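Kallikrein-10 (PDB 5LPE) is a secreted serine peptidase of the kallikrein family, zymogen-like in character and inhibited by zinc, with a tumour-suppressor role in breast and prostate cancer. Local coordinates at residues 91-96 and 169-174; 151-156 and 191-196; 161-166 and 214-219. One frame throughout, in Å; residues are numbered along the deposited sequence.

Contact 1: residues 91-96 and 169-174; sequences TDEHDL and NNMICA. With ZN (zinc ion), chain F.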
# COMPACT_ATOMS: atom_id res chain seq x y z
N THR A 91 1.97 -17.84 -0.48
CA THR A 91 1.40 -16.54 -0.77
C THR A 91 2.27 -15.85 -1.81
O THR A 91 3.34 -16.35 -2.18
CB THR A 91 1.33 -15.70 0.51
OG1 THR A 91 2.39 -16.10 1.40
CG2 THR A 91 -0.01 -15.89 1.20
N ASP A 92 1.83 -14.68 -2.27
CA ASP A 92 2.63 -13.95 -3.25
C ASP A 92 3.89 -13.43 -2.58
O ASP A 92 3.83 -12.77 -1.54
CB ASP A 92 1.89 -12.76 -3.85
CG ASP A 92 0.41 -12.93 -3.85
OD1 ASP A 92 -0.11 -13.55 -4.80
OD2 ASP A 92 -0.23 -12.39 -2.93
N GLU A 93 5.02 -13.69 -3.19
CA GLU A 93 6.27 -13.24 -2.62
C GLU A 93 6.94 -12.25 -3.57
O GLU A 93 6.95 -12.46 -4.79
CB GLU A 93 7.15 -14.46 -2.27
CG GLU A 93 6.45 -15.52 -1.34
CD GLU A 93 5.55 -14.97 -0.19
OE1 GLU A 93 4.64 -15.72 0.26
OE2 GLU A 93 5.73 -13.82 0.29
N HIS A 94 7.46 -11.16 -2.99
CA HIS A 94 7.92 -9.98 -3.73
C HIS A 94 6.78 -9.32 -4.51
O HIS A 94 6.98 -8.87 -5.64
CB HIS A 94 9.07 -10.30 -4.70
CG HIS A 94 10.36 -10.70 -4.05
ND1 HIS A 94 11.03 -9.90 -3.15
CD2 HIS A 94 11.12 -11.81 -4.20
CE1 HIS A 94 12.14 -10.51 -2.77
NE2 HIS A 94 12.21 -11.67 -3.39
N ASP A 95 5.58 -9.22 -3.93
CA ASP A 95 4.50 -8.70 -4.76
C ASP A 95 4.52 -7.18 -4.62
O ASP A 95 3.98 -6.61 -3.67
CB ASP A 95 3.13 -9.30 -4.43
CG ASP A 95 2.76 -9.20 -2.98
OD1 ASP A 95 3.65 -8.94 -2.14
OD2 ASP A 95 1.56 -9.43 -2.68
N LEU A 96 5.06 -6.56 -5.66
CA LEU A 96 5.23 -5.14 -5.85
C LEU A 96 5.05 -4.90 -7.33
O LEU A 96 5.54 -5.68 -8.15
CB LEU A 96 6.62 -4.67 -5.42
CG LEU A 96 6.67 -3.71 -4.25
CD1 LEU A 96 5.87 -4.27 -3.11
CD2 LEU A 96 8.12 -3.48 -3.87
N ASN A 169 11.76 -11.44 6.32
CA ASN A 169 12.97 -10.84 5.77
C ASN A 169 12.75 -9.56 4.96
O ASN A 169 13.26 -8.50 5.35
CB ASN A 169 13.63 -11.88 4.86
CG ASN A 169 15.14 -11.78 4.84
OD1 ASN A 169 15.82 -12.24 5.76
ND2 ASN A 169 15.69 -11.19 3.78
N ASN A 170 11.81 -9.62 4.01
CA ASN A 170 11.43 -8.51 3.16
C ASN A 170 10.03 -8.00 3.51
O ASN A 170 9.50 -7.11 2.83
CB ASN A 170 11.58 -8.89 1.68
CG ASN A 170 13.03 -8.94 1.25
OD1 ASN A 170 13.84 -8.19 1.76
ND2 ASN A 170 13.35 -9.76 0.27
N MET A 171 9.44 -8.55 4.58
CA MET A 171 8.10 -8.22 5.04
C MET A 171 8.20 -7.48 6.36
O MET A 171 9.21 -7.55 7.05
CB MET A 171 7.30 -9.46 5.23
CG MET A 171 7.64 -10.59 4.27
SD MET A 171 6.51 -10.65 2.85
CE MET A 171 7.23 -9.55 1.63
N ILE A 172 7.15 -6.70 6.63
CA ILE A 172 6.85 -6.21 7.96
C ILE A 172 5.43 -6.62 8.27
O ILE A 172 4.55 -6.53 7.41
CB ILE A 172 7.08 -4.70 8.06
CG1 ILE A 172 6.41 -4.03 6.89
CG2 ILE A 172 8.56 -4.41 7.93
CD1 ILE A 172 6.45 -2.55 6.98
N CYS A 173 5.23 -7.19 9.45
CA CYS A 173 3.91 -7.51 9.96
C CYS A 173 3.43 -6.37 10.84
O CYS A 173 4.14 -5.95 11.75
CB CYS A 173 3.95 -8.81 10.74
SG CYS A 173 3.94 -10.15 9.57
N ALA A 174 2.25 -5.85 10.54
CA ALA A 174 1.74 -4.66 11.19
C ALA A 174 0.61 -5.07 12.13
O ALA A 174 -0.44 -5.53 11.68
CB ALA A 174 1.24 -3.67 10.16
ZN ZN F . -0.13 -10.54 -3.07
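Two loose side-chain meetings, His94 with Asn170 and Glu93 with Met171, make this a partly buried contact between the two barrels of the trypsin fold. Residues 91-96 lie in the loop that enters strand 97-101 of the first barrel; residues 169-174 lead into strand 171-176 of the second. The His94 ring is met at its edge, near its plane: Asn170 ND2 stands 3.4 Å from His94 CE1, with ring and amide planes 44° apart. Since it is a ring carbon that faces the amide, no hydrogen bond forms, and ND1 of His94 is bonded instead to the hydroxyl of Tyr223. Met171, bent at chi2 (-97°) and chi3, brings SD to 4.1 Å from Glu93 OE2, the thioether chain lying roughly perpendicular to that of Glu93. The other oxygen, Glu93 OE1, accepts a 2.6 Å hydrogen bond from Thr91 OG1, nearly along the C-O axis, which ties the carboxylate back to its own loop. An alanine in place of Glu93 would probably leave the Thr91 hydroxyl without this acceptor and open a gap beside the Met171 sulfur. On the flank of the same loop, zinc is bound by Asp92 OD2 at 1.9 Å and Asp95 OD2 at 2.1 Å, with His44 ND1 as third protein ligand. Asp95 and His44 belong, by similarity, to the charge relay, so a zinc ion between them is consistent with inhibition by interrupting their direct pairing. Between the two segments themselves the contact is van der Waals alone; the His94-Tyr223 and Asp95-Ser202 bonds supply a polar link between the barrels.

Contact 2: residues 151-156 and 191-196; sequences ITILSP and LVCDET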
# COMPACT_ATOMS: atom_id res chain seq x y z
N ILE A 151 -1.06 1.50 13.73
CA ILE A 151 -0.58 0.14 13.59
C ILE A 151 0.80 0.09 14.21
O ILE A 151 1.55 1.06 14.16
CB ILE A 151 -0.58 -0.31 12.09
CG1 ILE A 151 -1.30 -1.65 11.93
CG2 ILE A 151 0.82 -0.41 11.57
CD1 ILE A 151 -1.79 -1.93 10.52
N THR A 152 1.12 -1.07 14.77
CA THR A 152 2.38 -1.29 15.47
C THR A 152 3.22 -2.28 14.71
O THR A 152 2.79 -3.41 14.48
CB THR A 152 2.13 -1.80 16.90
OG1 THR A 152 1.29 -0.86 17.60
CG2 THR A 152 3.44 -1.99 17.64
N ILE A 153 4.42 -1.86 14.30
CA ILE A 153 5.29 -2.81 13.63
C ILE A 153 5.64 -3.91 14.62
O ILE A 153 6.08 -3.65 15.74
CB ILE A 153 6.56 -2.13 13.10
CG1 ILE A 153 6.24 -0.96 12.17
CG2 ILE A 153 7.45 -3.15 12.40
CD1 ILE A 153 5.58 -1.36 10.89
N LEU A 154 5.40 -5.15 14.23
CA LEU A 154 5.80 -6.29 15.01
C LEU A 154 7.13 -6.80 14.47
O LEU A 154 7.64 -6.32 13.46
CB LEU A 154 4.74 -7.39 14.96
CG LEU A 154 3.34 -6.97 15.37
CD1 LEU A 154 2.41 -8.18 15.35
CD2 LEU A 154 3.37 -6.30 16.75
N SER A 155 7.63 -7.82 15.08
CA SER A 155 8.93 -8.15 14.57
C SER A 155 8.85 -9.41 13.72
O SER A 155 7.95 -10.23 13.91
CB SER A 155 9.90 -8.38 15.73
OG SER A 155 9.22 -9.04 16.77
N PRO A 156 9.79 -9.61 12.77
CA PRO A 156 9.66 -10.72 11.82
C PRO A 156 9.86 -12.07 12.49
O PRO A 156 10.58 -12.94 12.01
CB PRO A 156 10.79 -10.45 10.81
CG PRO A 156 11.78 -9.55 11.54
CD PRO A 156 10.93 -8.72 12.44
N LEU A 191 1.22 1.42 4.05
CA LEU A 191 1.51 1.59 5.47
C LEU A 191 2.48 2.76 5.61
O LEU A 191 3.61 2.71 5.11
CB LEU A 191 2.09 0.31 6.08
CG LEU A 191 2.46 0.33 7.57
CD1 LEU A 191 2.12 -0.96 8.23
CD2 LEU A 191 3.93 0.54 7.72
N VAL A 192 2.03 3.83 6.26
CA VAL A 192 2.83 5.03 6.44
C VAL A 192 3.37 5.04 7.87
O VAL A 192 2.64 4.73 8.82
CB VAL A 192 1.99 6.29 6.14
CG1 VAL A 192 2.84 7.56 6.20
CG2 VAL A 192 1.29 6.15 4.78
N CYS A 193 4.66 5.37 8.03
CA CYS A 193 5.27 5.63 9.34
C CYS A 193 6.00 6.96 9.29
O CYS A 193 6.96 7.10 8.53
CB CYS A 193 6.25 4.54 9.76
SG CYS A 193 5.73 2.84 9.50
N ASP A 194 5.58 7.90 10.12
CA ASP A 194 6.16 9.25 10.15
C ASP A 194 6.19 9.87 8.74
O ASP A 194 7.20 10.41 8.29
CB ASP A 194 7.56 9.24 10.78
CG ASP A 194 7.81 10.46 11.67
OD1 ASP A 194 7.10 11.47 11.49
OD2 ASP A 194 8.74 10.43 12.53
N GLU A 195 5.03 9.81 8.07
CA GLU A 195 4.87 10.35 6.71
C GLU A 195 5.94 9.83 5.74
O GLU A 195 6.40 10.55 4.84
CB GLU A 195 4.84 11.88 6.74
CG GLU A 195 3.50 12.42 7.22
CD GLU A 195 2.90 13.32 6.20
OE1 GLU A 195 1.90 14.00 6.50
OE2 GLU A 195 3.43 13.34 5.07
N THR A 196 6.31 8.58 5.94
CA THR A 196 7.09 7.75 5.02
C THR A 196 6.27 6.50 4.66
O THR A 196 5.38 6.08 5.41
CB THR A 196 8.44 7.32 5.64
OG1 THR A 196 8.38 7.51 7.06
CG2 THR A 196 9.62 8.11 5.09
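The backbone N of Cys193, whose sulfur faces Ile153 across this contact, donates a 2.8 Å hydrogen bond to Thr196 O. That bond closes a tight turn in which Asp194 and Glu195, both with positive phi, reverse the chain from strand 190-193 into strand 196-203. Everything that crosses between 151-156 and 191-196 is apolar and buried. Leu191 carries most of it with the two tines of its fork. One methyl, CD1, lies 3.6 Å from Ile151 CG2; the other, CD2, lies 4.0 Å from Ile153 CD1. The CB of Leu191 points toward 151-156, and with CG anti to the backbone N (chi1 179°) the two methyls are set to meet different isoleucines. The CB of Ile153 does not point straight at 191-196, but its bent CG1 branch (chi2 -66°) carries CD1 towards Leu191 and to a looser 4.4 Å approach to Cys193 SG. The sulfur is bonded to that of Cys127, so this end of the cluster is stapled covalently to strand 126-131, against which both isoleucines also pack. Ala174 and Ile172 of strand 171-176 touch Leu191 and continue the apolar surroundings. Strand segments 151-153 and 191-193 are not hydrogen-bonded to each other: their axes pass 9.3 Å apart at 77°, a separation filled by side chains alone. Near-perpendicular strands whose inward residues meet in this way are typical of the interior of a closed, six-stranded antiparallel barrel, here the C-terminal one of the two that build the chymotrypsin fold.

Contact 3: residues 161-166 and 214-219; sequences VFYPGV and PAVYTQ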
# COMPACT_ATOMS: atom_id res chain seq x y z
N VAL A 161 4.52 -16.76 14.38
CA VAL A 161 3.57 -17.40 15.29
C VAL A 161 2.20 -17.50 14.64
O VAL A 161 1.55 -18.55 14.68
CB VAL A 161 3.53 -16.63 16.62
CG1 VAL A 161 2.23 -16.89 17.37
CG2 VAL A 161 4.73 -17.00 17.47
N PHE A 162 1.74 -16.42 14.02
CA PHE A 162 0.43 -16.46 13.38
C PHE A 162 0.46 -17.19 12.05
O PHE A 162 -0.56 -17.75 11.64
CB PHE A 162 -0.10 -15.06 13.18
CG PHE A 162 -0.39 -14.35 14.45
CD1 PHE A 162 0.61 -13.65 15.12
CD2 PHE A 162 -1.67 -14.40 14.99
CE1 PHE A 162 0.33 -13.01 16.30
CE2 PHE A 162 -1.95 -13.76 16.18
CZ PHE A 162 -0.95 -13.05 16.84
N TYR A 163 1.61 -17.20 11.38
CA TYR A 163 1.77 -17.80 10.06
C TYR A 163 3.02 -18.67 10.06
O TYR A 163 4.03 -18.31 9.45
CB TYR A 163 1.85 -16.73 8.97
CG TYR A 163 0.71 -15.74 9.01
CD1 TYR A 163 -0.56 -16.12 8.60
CD2 TYR A 163 0.90 -14.45 9.45
CE1 TYR A 163 -1.61 -15.23 8.63
CE2 TYR A 163 -0.15 -13.55 9.49
CZ TYR A 163 -1.41 -13.95 9.07
OH TYR A 163 -2.48 -13.08 9.09
N PRO A 164 2.98 -19.80 10.76
CA PRO A 164 4.18 -20.65 10.84
C PRO A 164 4.58 -21.20 9.48
O PRO A 164 3.79 -21.86 8.80
CB PRO A 164 3.75 -21.77 11.80
CG PRO A 164 2.27 -21.75 11.77
CD PRO A 164 1.85 -20.35 11.53
N GLY A 165 5.83 -20.97 9.11
CA GLY A 165 6.30 -21.24 7.77
C GLY A 165 6.37 -20.02 6.88
O GLY A 165 6.61 -20.17 5.67
N VAL A 166 6.17 -18.83 7.41
CA VAL A 166 6.29 -17.64 6.59
C VAL A 166 7.76 -17.25 6.52
O VAL A 166 8.49 -17.31 7.51
CB VAL A 166 5.42 -16.47 7.10
CG1 VAL A 166 5.90 -15.92 8.44
CG2 VAL A 166 5.39 -15.36 6.07
N PRO A 214 -2.01 -10.07 12.68
CA PRO A 214 -1.39 -8.98 11.93
C PRO A 214 -1.41 -9.22 10.43
O PRO A 214 -1.46 -10.35 9.94
CB PRO A 214 0.05 -9.00 12.45
CG PRO A 214 0.30 -10.44 12.65
CD PRO A 214 -0.99 -10.95 13.28
N ALA A 215 -1.36 -8.11 9.70
CA ALA A 215 -1.27 -8.20 8.25
C ALA A 215 0.19 -8.26 7.83
O ALA A 215 1.10 -7.99 8.61
CB ALA A 215 -1.96 -7.01 7.59
N VAL A 216 0.39 -8.51 6.55
CA VAL A 216 1.71 -8.76 6.00
C VAL A 216 1.93 -7.76 4.89
O VAL A 216 1.23 -7.79 3.87
CB VAL A 216 1.88 -10.21 5.51
CG1 VAL A 216 3.22 -10.38 4.79
CG2 VAL A 216 1.78 -11.16 6.67
N TYR A 217 2.88 -6.85 5.09
CA TYR A 217 3.21 -5.79 4.15
C TYR A 217 4.57 -6.05 3.53
O TYR A 217 5.46 -6.63 4.17
CB TYR A 217 3.22 -4.44 4.84
CG TYR A 217 1.86 -3.94 5.26
CD1 TYR A 217 1.25 -4.41 6.42
CD2 TYR A 217 1.21 -2.96 4.52
CE1 TYR A 217 0.01 -3.93 6.81
CE2 TYR A 217 -0.04 -2.47 4.90
CZ TYR A 217 -0.64 -2.96 6.05
OH TYR A 217 -1.89 -2.49 6.43
N THR A 218 4.73 -5.64 2.28
CA THR A 218 6.04 -5.68 1.67
C THR A 218 6.90 -4.58 2.29
O THR A 218 6.45 -3.44 2.42
CB THR A 218 5.95 -5.51 0.16
OG1 THR A 218 5.05 -6.50 -0.37
CG2 THR A 218 7.33 -5.70 -0.48
N GLN A 219 8.13 -4.91 2.69
CA GLN A 219 8.97 -3.92 3.33
C GLN A 219 9.64 -3.09 2.24
O GLN A 219 10.52 -3.58 1.53
CB GLN A 219 9.99 -4.62 4.22
CG GLN A 219 10.77 -3.76 5.15
CD GLN A 219 11.70 -4.59 6.00
OE1 GLN A 219 12.01 -5.73 5.66
NE2 GLN A 219 12.15 -4.02 7.10
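Pro214 is held from two directions by consecutive aromatic residues, Phe162 and Tyr163. Its CD sits over one face of the Phe162 ring, 3.6 Å from the centroid and 13° off the normal, a CH-pi contact in which the proline carbon lies above the ring centre while Pro214 CG is 4.1 Å from Phe162 CD1. The carbonyl is met by the next residue: Pro214 O lies at the edge of the Tyr163 ring, in its plane, 3.0 Å from Tyr163 OH, close enough for the phenol to hydrogen-bond to this carbonyl. Further along the strand, Val216 CG2 approaches Tyr163 CE2 obliquely at 4.2 Å, the two side chains running antiparallel past one another. With CG anti to the carbonyl carbon (chi1 -67°), Phe162 presents its ring face to Pro214 CD, and Phe162 CB sits 3.9 Å above the plane of the Tyr163 ring, towards its rim. Following Tyr163 in the chain, a type II turn from Tyr163 to Val166 is closed by Val166 N to Tyr163 O at 3.0 Å. Gly165 takes its third position with positive phi, where a side chain would press on the preceding carbonyl; its N and O are bonded in turn to Glu160 and Arg90. Trp203 meets the Tyr163 ring edge-to-face and also touches Val166 and Val216. The contact thus lays the end of the short helix 159-162 and its following turn against the start of strand 215-219, which runs between strands 171-176 and 196-203 in the second barrel.

Strands 171-176 and 215-219 bind the three contacts together: they are neighbours in the second barrel, probably hydrogen-bonded at Ile172 O and Tyr217 N, and 171-176 also pairs with 147-153, probably through Cys173 O and Leu154 N. Contact 2 is the fully buried one, apolar throughout, aliphatic side chains with one disulfide sulfur, and Ala174 and Tyr217 extend its packing towards the other two. Contacts 1 and 3 are only partly buried, their centres about 8 Å apart, and mix polar groups with apolar ones. Contact 3 fastens a helix end to the barrel with aromatic rings; contact 1 reaches the other barrel, next to the zinc, with no hydrogen bond between its segments.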